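Local coordinates for protein minor fimbrium subunit Mfa5 (Porphyromonas gingivalis ATCC 33277, PDB 6TO1) that serves as an accessory subunit of the minor fimbriae, surface pili that mediate biofilm formation and adhesion to host cells and to other oral bacteria, at residues Glu347-Phe350 / Ala351-Gly355; His444-Val447 / Ser448-Lys451; Tyr508-Ser511 / Asn512-Asn516. All coordinates share one frame; numbering follows the deposited sequence.

In the fold
The three contacts are local and follow one another along an elongated chain. Contact 1 ends helix 340-353, which packs beside strand 357-362 of the von Willebrand factor A domain. That domain also holds the magnesium site of Ser135, Ser137 and Thr207. Contacts 2 and 3 are turns of another domain and belong to one antiparallel sheet. Contact 2 joins strands 442-446 and 451-455, and contact 3 joins strands 501-510 and 517-520. Their centres lie about 26 Å apart. Of the two, contact 3 is the closer to contact 1, with nearest atoms about 17 Å apart. Contacts 1 and 2 sit on opposite sides of the chain's centre, their centres about 58 Å apart.

Contact 1: Glu347-Phe350 / Ala351-Gly355; sequences EAQF and AKNSG
Gln349 and Asn353 meet one turn apart at the C-terminal end of helix 340-353 of the von Willebrand factor A domain, which closes in a Schellman motif at Gly355. Main-chain bonds run from Lys352 N to Ala348 O (2.9 Å) and from Asn353 N to Gln349 O (2.8 Å). Ser354 N bonds to Phe350 O, and Gly355 N reaches back to Lys352 O. With positive phi (89°), Gly355 turns the chain out of the helix.

The Gln349 side chain is bent at chi2 (60°), which turns its amide toward Asn353. Gln349 NE2 donates to Asn353 OD1 at 3.0 Å. The acceptor lies in the Gln349 amide plane, but the donor stands above the Asn353 carbonyl plane. The other amide atom, Gln349 OE1, accepts from two waters. One of them also accepts from Lys352 NZ at 2.7 Å; the second is held by NZ only weakly. The same NZ bonds to Ala379 O. Glu347 faces helix 209-220: its OE2 makes a salt bridge with Arg217 and its OE1 bonds to Gln210 of that helix and to Tyr309 of a loop. A third water donates to Phe350 O at 2.9 Å and lies 3.0 Å from Ser354 OG.

Contact 2: His444-Val447 / Ser448-Lys451; sequences HYDV and STKK
Asp446 ties strand 442-446 to the turn that follows it. Asp446 CB passes 3.5 Å from Thr449 OG1. CG is anti to the backbone N (chi1 -176°), which carries the carboxylate over the start of the turn. CG is equally near two hydroxyls, those of Ser448 and Thr449. At the tip, OD2 accepts three bonds. Ser448 OG donates to Asp446 OD2 at 2.6 Å from the syn side of the carboxylate. Thr449 OG1 at 2.9 Å and Thr449 N at 3.0 Å both reach Asp446 OD2 from the anti side. Three donors on one oxygen should fix the rotation of the group and would probably favour its charged form. The other oxygen, Asp446 OD1, lies 3.7 Å from Ser448 OG.

The backbone forms a beta hairpin with a G1 beta bulge, in which Lys450 and Lys451 both face Asp446. Asp446 and Lys451 are an antiparallel hydrogen-bonded pair. Asp446 N donates to Lys451 O at 3.0 Å, and Lys451 N returns a bond to Asp446 O. Lys450 has positive phi (54°), as the first bulge residue does in this motif.

Tyr445 lies on the other side of the strand from Asp446. Its ring lies obliquely over the backbone of Lys450 and Lys451. Tyr445 OH touches Lys450 CG at 3.7 Å, and the two side chains point the same way. Beyond this, Lys450 bends at chi3, and its NZ bonds to the carbonyl oxygens of Phe421 and Ala418. Val447 N donates to Ser429 OG of the loop before strand 430-431.

Contact 3: Tyr508-Ser511 / Asn512-Asn516; sequences YTNS and NGESN
Residues 508-511 and 512-516 run almost antiparallel, their end-to-end directions 170° apart. They are joined by a type I beta turn from Asn510 to Gly513, within the connection between strands 501-510 and 517-520. Gly513 N closes the turn on Asn510 O at 2.9 Å. Asn510 N donates to Glu514 O at 3.0 Å. Gly513 takes positive phi just after the turn's two central residues.

The Asn510 side chain folds back over the turn and bonds to its far arm. CG sits between its own backbone N and carbonyl carbon (chi1 71°), which places the amide there. Asn510 OD1 accepts from Asn512 N and Glu514 N, both at 3.0 Å, from opposite faces of the amide plane. The bond to Asn512 N makes an Asx turn. Asn510 ND2 donates to Glu514 OE1 at 2.9 Å, nearly straight at 172°. Glu514 OE1 lies in the Asn510 amide plane, but the donor meets the carboxylate from above. The two planes are clearly turned against each other.

Thr509 CG2 packs on Gly513 C at 3.5 Å. Val87 lies against Asn510 and Glu514, while Asn512 ND2 bonds to Pro85 O. Ser511 OG, held by Val88 N, donates to a water at 2.6 Å that in turn donates to Asn512 OD1.

Contact 1: Glu347-Phe350 / Ala351-Gly355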
loop_
_atom_site.group_PDB
_atom_site.type_symbol
_atom_site.label_atom_id
_atom_site.label_comp_id
_atom_site.label_asym_id
_atom_site.label_seq_id
_atom_site.Cartn_x
_atom_site.Cartn_y
_atom_site.Cartn_z
ATOM N N GLU A 347 -24.068 -22.472 -17.975
ATOM C CA GLU A 347 -23.443 -22.768 -16.698
ATOM C C GLU A 347 -22.408 -21.711 -16.339
ATOM O O GLU A 347 -22.310 -21.292 -15.180
ATOM C CB GLU A 347 -22.800 -24.142 -16.772
ATOM C CG GLU A 347 -22.313 -24.664 -15.449
ATOM C CD GLU A 347 -23.450 -25.033 -14.518
ATOM O OE1 GLU A 347 -24.538 -25.390 -15.019
ATOM O OE2 GLU A 347 -23.257 -24.976 -13.289
ATOM N N ALA A 348 -21.651 -21.251 -17.328
ATOM C CA ALA A 348 -20.715 -20.174 -17.070
ATOM C C ALA A 348 -21.436 -18.912 -16.640
ATOM O O ALA A 348 -20.890 -18.140 -15.858
ATOM C CB ALA A 348 -19.856 -19.907 -18.298
ATOM N N GLN A 349 -22.653 -18.677 -17.140
ATOM C CA GLN A 349 -23.387 -17.476 -16.741
ATOM C C GLN A 349 -23.660 -17.474 -15.240
ATOM O O GLN A 349 -23.608 -16.417 -14.593
ATOM C CB GLN A 349 -24.707 -17.358 -17.510
ATOM C CG GLN A 349 -25.388 -16.005 -17.298
ATOM C CD GLN A 349 -24.522 -14.831 -17.755
ATOM O OE1 GLN A 349 -24.056 -14.785 -18.883
ATOM N NE2 GLN A 349 -24.303 -13.885 -16.866
ATOM N N PHE A 350 -23.964 -18.645 -14.666
ATOM C CA PHE A 350 -24.180 -18.716 -13.224
ATOM C C PHE A 350 -22.902 -18.335 -12.490
ATOM O O PHE A 350 -22.949 -17.632 -11.474
ATOM C CB PHE A 350 -24.642 -20.114 -12.786
ATOM C CG PHE A 350 -25.818 -20.646 -13.573
ATOM C CD1 PHE A 350 -26.858 -19.801 -13.958
ATOM C CD2 PHE A 350 -25.870 -21.976 -13.943
ATOM C CE1 PHE A 350 -27.928 -20.277 -14.693
ATOM C CE2 PHE A 350 -26.927 -22.442 -14.676
ATOM C CZ PHE A 350 -27.948 -21.605 -15.052
ATOM N N ALA A 351 -21.746 -18.774 -13.006
ATOM C CA ALA A 351 -20.464 -18.395 -12.406
ATOM C C ALA A 351 -20.225 -16.891 -12.520
ATOM O O ALA A 351 -19.763 -16.253 -11.562
ATOM C CB ALA A 351 -19.322 -19.149 -13.081
ATOM N N LYS A 352 -20.552 -16.309 -13.686
ATOM C CA LYS A 352 -20.387 -14.869 -13.856
ATOM C C LYS A 352 -21.307 -14.103 -12.918
ATOM O O LYS A 352 -20.914 -13.077 -12.350
ATOM C CB LYS A 352 -20.659 -14.458 -15.305
ATOM C CG LYS A 352 -19.695 -15.041 -16.352
ATOM C CD LYS A 352 -20.275 -14.925 -17.763
ATOM C CE LYS A 352 -19.459 -15.744 -18.744
ATOM N NZ LYS A 352 -19.933 -15.561 -20.146
ATOM N N ASN A 353 -22.532 -14.584 -12.744
ATOM C CA ASN A 353 -23.469 -13.959 -11.826
ATOM C C ASN A 353 -22.958 -13.983 -10.392
ATOM O O ASN A 353 -23.308 -13.102 -9.608
ATOM C CB ASN A 353 -24.830 -14.657 -11.902
ATOM C CG ASN A 353 -25.528 -14.420 -13.213
ATOM O OD1 ASN A 353 -25.113 -13.589 -14.004
ATOM N ND2 ASN A 353 -26.583 -15.200 -13.474
ATOM N N SER A 354 -22.146 -14.976 -10.027
ATOM C CA SER A 354 -21.517 -15.040 -8.715
ATOM C C SER A 354 -20.287 -14.140 -8.594
ATOM O O SER A 354 -19.651 -14.127 -7.526
ATOM C CB SER A 354 -21.113 -16.491 -8.406
ATOM O OG SER A 354 -22.241 -17.343 -8.273
ATOM N N GLY A 355 -19.927 -13.416 -9.644
ATOM C CA GLY A 355 -18.747 -12.581 -9.657
ATOM C C GLY A 355 -17.455 -13.234 -10.101
ATOM O O GLY A 355 -16.388 -12.656 -9.876
HETATM O O HOH W 1 -22.244 -17.011 -20.122
HETATM O O HOH W 2 -22.501 -13.265 -20.427
HETATM O O HOH W 3 -24.972 -17.447 -9.468
#

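Contact 2: His444-Val447 / Ser448-Lys451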
loop_
_atom_site.group_PDB
_atom_site.type_symbol
_atom_site.label_atom_id
_atom_site.label_comp_id
_atom_site.label_asym_id
_atom_site.label_seq_id
_atom_site.Cartn_x
_atom_site.Cartn_y
_atom_site.Cartn_z
ATOM N N HIS A 444 3.152 23.925 4.968
ATOM C CA HIS A 444 2.763 25.245 5.431
ATOM C C HIS A 444 3.254 25.438 6.862
ATOM O O HIS A 444 3.275 24.501 7.656
ATOM C CB HIS A 444 1.248 25.389 5.404
ATOM C CG HIS A 444 0.755 26.683 5.953
ATOM N ND1 HIS A 444 0.655 27.824 5.182
ATOM C CD2 HIS A 444 0.330 27.023 7.191
ATOM C CE1 HIS A 444 0.195 28.813 5.929
ATOM N NE2 HIS A 444 -0.015 28.352 7.149
ATOM N N TYR A 445 3.640 26.664 7.189
ATOM C CA TYR A 445 4.116 27.007 8.519
ATOM C C TYR A 445 3.296 28.175 9.037
ATOM O O TYR A 445 3.072 29.151 8.308
ATOM C CB TYR A 445 5.597 27.371 8.497
ATOM C CG TYR A 445 6.192 27.587 9.873
ATOM C CD1 TYR A 445 6.264 26.552 10.787
ATOM C CD2 TYR A 445 6.683 28.835 10.253
ATOM C CE1 TYR A 445 6.803 26.739 12.039
ATOM C CE2 TYR A 445 7.223 29.032 11.507
ATOM C CZ TYR A 445 7.288 27.981 12.391
ATOM O OH TYR A 445 7.830 28.164 13.643
ATOM N N ASP A 446 2.818 28.059 10.261
ATOM C CA ASP A 446 2.224 29.188 10.961
ATOM C C ASP A 446 3.195 29.673 12.032
ATOM O O ASP A 446 3.486 28.947 12.984
ATOM C CB ASP A 446 0.884 28.819 11.583
ATOM C CG ASP A 446 0.208 30.020 12.225
ATOM O OD1 ASP A 446 -0.372 30.841 11.495
ATOM O OD2 ASP A 446 0.277 30.155 13.457
ATOM N N VAL A 447 3.650 30.924 11.898
ATOM C CA VAL A 447 4.652 31.467 12.811
ATOM C C VAL A 447 4.114 31.527 14.241
ATOM O O VAL A 447 4.835 31.254 15.207
ATOM C CB VAL A 447 5.103 32.864 12.333
ATOM C CG1 VAL A 447 3.899 33.804 12.230
ATOM C CG2 VAL A 447 6.131 33.433 13.275
ATOM N N SER A 448 2.849 31.913 14.412
ATOM C CA SER A 448 2.381 32.210 15.764
ATOM C C SER A 448 2.203 30.953 16.598
ATOM O O SER A 448 2.436 30.981 17.809
ATOM C CB SER A 448 1.076 33.000 15.703
ATOM O OG SER A 448 0.148 32.373 14.834
ATOM N N THR A 449 1.808 29.845 15.985
ATOM C CA THR A 449 1.628 28.601 16.714
ATOM C C THR A 449 2.804 27.650 16.540
ATOM O O THR A 449 2.802 26.570 17.143
ATOM C CB THR A 449 0.338 27.903 16.266
ATOM O OG1 THR A 449 0.372 27.670 14.853
ATOM C CG2 THR A 449 -0.870 28.755 16.591
ATOM N N LYS A 450 3.784 28.019 15.717
ATOM C CA LYS A 450 4.944 27.186 15.412
ATOM C C LYS A 450 4.492 25.819 14.914
ATOM O O LYS A 450 5.012 24.780 15.308
ATOM C CB LYS A 450 5.859 27.058 16.622
ATOM C CG LYS A 450 6.463 28.397 17.046
ATOM C CD LYS A 450 7.128 28.284 18.420
ATOM C CE LYS A 450 8.376 27.417 18.350
ATOM N NZ LYS A 450 9.031 27.306 19.669
ATOM N N LYS A 451 3.519 25.841 14.013
ATOM C CA LYS A 451 2.858 24.630 13.547
ATOM C C LYS A 451 3.233 24.391 12.095
ATOM O O LYS A 451 3.003 25.248 11.240
ATOM C CB LYS A 451 1.343 24.746 13.700
ATOM C CG LYS A 451 0.577 23.483 13.272
ATOM C CD LYS A 451 -0.907 23.774 13.177
ATOM C CE LYS A 451 -1.708 22.527 12.856
ATOM N NZ LYS A 451 -3.142 22.896 12.703
#

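Contact 3: Tyr508-Ser511 / Asn512-Asn516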
loop_
_atom_site.group_PDB
_atom_site.type_symbol
_atom_site.label_atom_id
_atom_site.label_comp_id
_atom_site.label_asym_id
_atom_site.label_seq_id
_atom_site.Cartn_x
_atom_site.Cartn_y
_atom_site.Cartn_z
ATOM N N TYR A 508 -5.033 10.549 7.817
ATOM C CA TYR A 508 -4.916 10.140 6.421
ATOM C C TYR A 508 -6.103 9.306 5.962
ATOM O O TYR A 508 -6.878 8.771 6.757
ATOM C CB TYR A 508 -3.588 9.381 6.185
ATOM C CG TYR A 508 -3.495 7.994 6.812
ATOM C CD1 TYR A 508 -3.701 6.855 6.046
ATOM C CD2 TYR A 508 -3.186 7.820 8.161
ATOM C CE1 TYR A 508 -3.636 5.584 6.602
ATOM C CE2 TYR A 508 -3.097 6.550 8.719
ATOM C CZ TYR A 508 -3.342 5.433 7.924
ATOM O OH TYR A 508 -3.283 4.153 8.405
ATOM N N THR A 509 -6.213 9.221 4.645
ATOM C CA THR A 509 -7.171 8.349 3.970
ATOM C C THR A 509 -6.416 7.129 3.457
ATOM O O THR A 509 -5.414 7.269 2.731
ATOM C CB THR A 509 -7.872 9.090 2.837
ATOM O OG1 THR A 509 -8.567 10.199 3.401
ATOM C CG2 THR A 509 -8.865 8.141 2.147
ATOM N N ASN A 510 -6.865 5.939 3.869
ATOM C CA ASN A 510 -6.094 4.730 3.638
ATOM C C ASN A 510 -6.333 4.217 2.214
ATOM O O ASN A 510 -7.016 4.843 1.404
ATOM C CB ASN A 510 -6.398 3.694 4.719
ATOM C CG ASN A 510 -7.781 3.077 4.606
ATOM O OD1 ASN A 510 -8.459 3.197 3.586
ATOM N ND2 ASN A 510 -8.185 2.376 5.654
ATOM N N SER A 511 -5.719 3.083 1.897
ATOM C CA SER A 511 -5.679 2.584 0.527
ATOM C C SER A 511 -7.041 2.170 0.001
ATOM O O SER A 511 -7.176 1.983 -1.220
ATOM C CB SER A 511 -4.719 1.399 0.444
ATOM O OG SER A 511 -5.174 0.306 1.242
ATOM N N ASN A 512 -8.045 2.033 0.870
ATOM C CA ASN A 512 -9.405 1.752 0.416
ATOM C C ASN A 512 -10.334 2.944 0.565
ATOM O O ASN A 512 -11.551 2.782 0.473
ATOM C CB ASN A 512 -9.995 0.561 1.164
ATOM C CG ASN A 512 -9.359 -0.742 0.771
ATOM O OD1 ASN A 512 -8.781 -0.855 -0.292
ATOM N ND2 ASN A 512 -9.423 -1.720 1.653
ATOM N N GLY A 513 -9.799 4.134 0.819
ATOM C CA GLY A 513 -10.608 5.326 0.850
ATOM C C GLY A 513 -11.267 5.636 2.170
ATOM O O GLY A 513 -12.117 6.534 2.224
ATOM N N GLU A 514 -10.849 4.989 3.248
ATOM C CA GLU A 514 -11.375 5.280 4.572
ATOM C C GLU A 514 -10.598 6.462 5.146
ATOM O O GLU A 514 -9.380 6.366 5.353
ATOM C CB GLU A 514 -11.275 4.072 5.489
ATOM C CG GLU A 514 -11.931 2.825 4.945
ATOM C CD GLU A 514 -11.772 1.672 5.902
ATOM O OE1 GLU A 514 -10.704 1.019 5.874
ATOM O OE2 GLU A 514 -12.704 1.433 6.700
ATOM N N SER A 515 -11.299 7.565 5.391
ATOM C CA SER A 515 -10.685 8.808 5.855
ATOM C C SER A 515 -10.568 8.847 7.385
ATOM O O SER A 515 -11.041 7.963 8.104
ATOM C CB SER A 515 -11.488 10.013 5.327
ATOM O OG SER A 515 -12.759 10.101 5.969
ATOM N N ASN A 516 -9.866 9.872 7.868
ATOM C CA ASN A 516 -9.685 10.146 9.296
ATOM C C ASN A 516 -8.955 9.032 10.045
ATOM O O ASN A 516 -9.190 8.830 11.235
ATOM C CB ASN A 516 -11.026 10.415 9.983
ATOM C CG ASN A 516 -10.866 11.118 11.324
ATOM O OD1 ASN A 516 -9.987 11.953 11.498
ATOM N ND2 ASN A 516 -11.720 10.772 12.275
HETATM O O HOH W 4 -8.308 11.885 5.876
HETATM O O HOH W 5 -6.217 -1.668 -0.073
#